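PDB 5ZQA: Lmo2812 protein from Listeria monocytogenes EGD-e, which is a penicillin-binding protein of the peptidase S11 family and probably acts as a serine-type D-Ala-D-Ala carboxypeptidase on cell-wall peptidoglycan. Local coordinates for residues S183-I186 with E191-E194; A61-L66 with C236-A241. All coordinates share one frame; numbering follows the deposited sequence.

Contact 1: S183-I186 with E191-E194; sequences SKLI and EVLE. With MG (magnesium ion), chain C.
Where helix 175-188 gives way, after a short link, to helix 192-196, Leu185 and Ile186 of the first helix pack on Val192 and Leu193 of the second, and a magnesium site lies beside the turn. This is a small apolar contact between two helices consecutive in the chain, without a hydrogen bond between the two segments. Ile186 and Val192 are the closest pair along the backbone, their CA atoms 6.7 Å apart. Val192 reaches across with a single methyl: a chi1 of 68° sets CG1 between its own backbone N and carbonyl carbon, aimed at helix 175-188. There CG1 meets Leu185 CG at 4.2 Å and Ile186 CG1 at 4.3 Å, so one methyl serves two neighbouring residues. Ile186 makes a second contact with its other branch, CG2, which lies 4.0 Å from Leu193 CD1. In both the Leu185-Val192 and the Ile186-Leu193 pair the side chains run roughly at right angles, meeting by a few carbons and not along their length.

Glu191 turns to the metal instead. Its chain bends at chi2 (-82°), and OE2 binds magnesium at 1.9 Å, whereas OE1 stays 3.1 Å from the ion, so the carboxylate is monodentate. A water sits 2.0 Å from the magnesium, and His189 ND1, from the link between the helices, is a further ligand. The backbone bond from Glu194 N to Glu191 O, 2.9 Å long, ties the metal-binding residue into the winding of the chain.

Around this contact, Leu185 leans on Leu66 and Phe70 of helix 65-77, and Val192 on Tyr115 and Leu119 of helix 111-120. On the sheet side, Ile186 and Leu193 both touch Arg247 of strand 246-255, while Leu193 also packs on Asp223 and Leu225 of strand 222-230.

Contact 2: A61-L66 with C236-A241; sequences ASLSKL and CFIGTA
Leu63 and Leu66 meet Ile238 in the buried apolar contact between the 61-66 segment, which leads into helix 65-77, and strand 236-243, with no hydrogen bond passing between the segments. Ile238 points its side chain at this segment and ends in CD1, which lies 3.7 Å from Leu66 CD1 and 4.0 Å from Leu63 CD1. Its CG1 is also close to both methyls of Leu63, so that leucine forks around the outer part of the isoleucine; the crossing is oblique. Leu63 CD1 has another neighbour one step back along the same strand face, Cys236 CB at 4.1 Å. For Leu63, a chi1 of -59° puts CG anti to the carbonyl carbon and carries both methyls out to the strand. Phe237, between the two inward residues, points to the other side of the sheet, where its ring meets Phe262 edge-to-face.

The polar bonds stay within 61-66 and shape the turn that carries the predicted active-site residues. Ser64 OG donates to Ala61 O over 2.9 Å, almost in line with the carbonyl (C=O...donor angle 163°). Backbone bonds from Lys65 N to Ser62 O and from Leu66 N to Leu63 O continue the winding. Lys65 NZ donates to Ser62 OG at 2.7 Å, and is also held by Asn124 OD1 and Ser162 O; Ser62 OG is hydrogen-bonded to Ser122 OG as well. The lysine is thus fixed by three oxygens, one of them the predicted nucleophile's.

Ser62 and Lys65, the predicted acyl-ester serine and proton acceptor, fit the SxxK motif of penicillin-binding proteins. Leu63 and Leu66 hold this part of the chain against the antiparallel sheet, as expected for a penicillin-binding-protein fold, in which the SxxK helix packs on the sheet.

How the contacts relate
Contact 2 joins segments far apart in sequence, 61-66 and 236-241, and contact 1, 183-186 with 191-194, is nested inside the loop it closes. Their centres are 12 Å apart, and they meet directly: Leu185 CD2 packs against Leu66 CD2 at 3.7 Å, while Ile186 CD1 and Leu193 CD2 both approach Thr240 CG2. Helix 175-188 therefore lies against both helix 65-77 and the five-stranded antiparallel sheet, with strand 236-243 common to the two sites. Contact 2 is near the centre of the chain beside the predicted catalytic residues; contact 1 extends the same hydrophobic layer outward to a magnesium site.

Contact 1: S183-I186 with E191-E194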
# COMPACT_ATOMS: atom_id res chain seq x y z
N SER A 183 -6.55 6.53 4.68
CA SER A 183 -7.91 7.00 4.92
C SER A 183 -8.44 7.78 3.72
O SER A 183 -9.58 7.58 3.29
CB SER A 183 -7.95 7.85 6.20
OG SER A 183 -7.26 9.07 6.03
N LYS A 184 -7.61 8.65 3.15
CA LYS A 184 -8.01 9.43 1.98
C LYS A 184 -8.25 8.52 0.77
O LYS A 184 -9.19 8.74 0.00
CB LYS A 184 -6.94 10.48 1.64
CG LYS A 184 -7.36 11.46 0.57
CD LYS A 184 -8.35 12.48 1.08
CE LYS A 184 -7.73 13.38 2.15
NZ LYS A 184 -8.65 14.51 2.46
N LEU A 185 -7.40 7.52 0.61
CA LEU A 185 -7.57 6.57 -0.49
C LEU A 185 -8.90 5.83 -0.36
O LEU A 185 -9.67 5.73 -1.33
CB LEU A 185 -6.39 5.58 -0.53
CG LEU A 185 -6.52 4.40 -1.49
CD1 LEU A 185 -6.61 4.86 -2.93
CD2 LEU A 185 -5.32 3.45 -1.31
N ILE A 186 -9.19 5.33 0.83
CA ILE A 186 -10.41 4.57 1.06
C ILE A 186 -11.68 5.45 0.98
O ILE A 186 -12.68 5.04 0.40
CB ILE A 186 -10.33 3.84 2.41
CG1 ILE A 186 -9.26 2.74 2.35
CG2 ILE A 186 -11.69 3.24 2.81
CD1 ILE A 186 -8.94 2.14 3.72
N GLU A 191 -13.88 1.72 -3.72
CA GLU A 191 -13.77 0.52 -4.53
C GLU A 191 -12.37 -0.10 -4.48
O GLU A 191 -12.18 -1.21 -4.94
CB GLU A 191 -14.17 0.82 -5.98
CG GLU A 191 -13.12 1.53 -6.83
CD GLU A 191 -13.06 3.04 -6.64
OE1 GLU A 191 -13.79 3.61 -5.79
OE2 GLU A 191 -12.25 3.68 -7.35
N VAL A 192 -11.39 0.61 -3.92
CA VAL A 192 -10.06 0.01 -3.81
C VAL A 192 -10.14 -1.28 -2.99
O VAL A 192 -9.40 -2.24 -3.26
CB VAL A 192 -9.03 1.01 -3.19
CG1 VAL A 192 -9.33 1.31 -1.72
CG2 VAL A 192 -7.60 0.49 -3.37
N LEU A 193 -11.06 -1.32 -2.04
CA LEU A 193 -11.20 -2.48 -1.17
C LEU A 193 -11.79 -3.67 -1.92
O LEU A 193 -11.63 -4.81 -1.49
CB LEU A 193 -12.06 -2.12 0.05
CG LEU A 193 -11.53 -0.95 0.88
CD1 LEU A 193 -12.52 -0.63 1.98
CD2 LEU A 193 -10.18 -1.28 1.46
N GLU A 194 -12.45 -3.43 -3.05
CA GLU A 194 -12.93 -4.52 -3.88
C GLU A 194 -11.76 -5.35 -4.39
O GLU A 194 -11.89 -6.57 -4.56
CB GLU A 194 -13.77 -3.98 -5.05
CG GLU A 194 -15.09 -3.37 -4.58
CD GLU A 194 -15.88 -2.68 -5.70
OE1 GLU A 194 -15.65 -2.98 -6.89
OE2 GLU A 194 -16.75 -1.84 -5.37
MG MG C . -12.36 5.54 -7.67
O HOH W 1 -11.72 5.51 -9.61

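Contact 2: A61-L66 with C236-A241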
# COMPACT_ATOMS: atom_id res chain seq x y z
N ALA A 61 8.84 1.40 1.51
CA ALA A 61 8.92 0.43 0.41
C ALA A 61 7.62 0.37 -0.41
O ALA A 61 7.10 1.41 -0.82
CB ALA A 61 9.29 -0.94 0.96
N SER A 62 7.08 -0.83 -0.62
CA SER A 62 5.88 -0.99 -1.47
C SER A 62 4.60 -0.36 -0.92
O SER A 62 3.59 -0.33 -1.62
CB SER A 62 5.62 -2.47 -1.73
OG SER A 62 6.52 -2.97 -2.72
N LEU A 63 4.62 0.15 0.31
CA LEU A 63 3.45 0.89 0.77
C LEU A 63 3.26 2.11 -0.13
O LEU A 63 2.15 2.64 -0.24
CB LEU A 63 3.56 1.30 2.25
CG LEU A 63 3.73 0.14 3.25
CD1 LEU A 63 3.83 0.69 4.67
CD2 LEU A 63 2.59 -0.86 3.13
N SER A 64 4.34 2.52 -0.80
CA SER A 64 4.27 3.59 -1.80
C SER A 64 3.23 3.33 -2.88
O SER A 64 2.68 4.29 -3.46
CB SER A 64 5.63 3.76 -2.50
OG SER A 64 6.64 4.12 -1.58
N LYS A 65 2.96 2.06 -3.15
CA LYS A 65 1.99 1.71 -4.18
C LYS A 65 0.58 2.20 -3.88
O LYS A 65 -0.24 2.30 -4.79
CB LYS A 65 1.99 0.20 -4.40
CG LYS A 65 3.29 -0.32 -5.01
CD LYS A 65 3.28 -1.83 -5.07
CE LYS A 65 4.45 -2.37 -5.91
NZ LYS A 65 5.72 -2.26 -5.17
N LEU A 66 0.29 2.53 -2.62
CA LEU A 66 -1.02 3.09 -2.30
C LEU A 66 -1.17 4.48 -2.90
O LEU A 66 -2.26 4.87 -3.31
CB LEU A 66 -1.24 3.15 -0.79
CG LEU A 66 -1.37 1.76 -0.14
CD1 LEU A 66 -1.48 1.86 1.36
CD2 LEU A 66 -2.58 1.00 -0.69
N CYS A 236 6.31 -4.93 6.65
CA CYS A 236 5.36 -3.85 6.87
C CYS A 236 3.96 -4.24 6.43
O CYS A 236 3.80 -5.03 5.52
CB CYS A 236 5.79 -2.59 6.12
SG CYS A 236 7.45 -1.97 6.55
N PHE A 237 2.95 -3.66 7.07
CA PHE A 237 1.58 -3.90 6.64
C PHE A 237 0.66 -2.78 7.09
O PHE A 237 0.67 -2.41 8.27
CB PHE A 237 1.05 -5.25 7.17
CG PHE A 237 -0.34 -5.60 6.69
CD1 PHE A 237 -0.60 -5.76 5.34
CD2 PHE A 237 -1.39 -5.76 7.58
CE1 PHE A 237 -1.87 -6.08 4.88
CE2 PHE A 237 -2.67 -6.09 7.13
CZ PHE A 237 -2.91 -6.24 5.78
N ILE A 238 -0.14 -2.27 6.16
CA ILE A 238 -1.26 -1.39 6.49
C ILE A 238 -2.52 -2.23 6.39
O ILE A 238 -2.82 -2.78 5.33
CB ILE A 238 -1.34 -0.17 5.55
CG1 ILE A 238 -0.12 0.72 5.76
CG2 ILE A 238 -2.61 0.65 5.85
CD1 ILE A 238 -0.02 1.89 4.78
N GLY A 239 -3.21 -2.38 7.51
CA GLY A 239 -4.45 -3.12 7.56
C GLY A 239 -5.65 -2.21 7.68
O GLY A 239 -5.54 -1.10 8.19
N THR A 240 -6.81 -2.67 7.22
CA THR A 240 -8.04 -1.95 7.49
C THR A 240 -9.19 -2.95 7.62
O THR A 240 -9.20 -4.00 6.96
CB THR A 240 -8.34 -0.87 6.42
OG1 THR A 240 -9.46 -0.08 6.85
CG2 THR A 240 -8.62 -1.48 5.05
N ALA A 241 -10.11 -2.63 8.52
CA ALA A 241 -11.26 -3.48 8.81
C ALA A 241 -12.41 -2.59 9.23
O ALA A 241 -12.19 -1.55 9.84
CB ALA A 241 -10.94 -4.47 9.92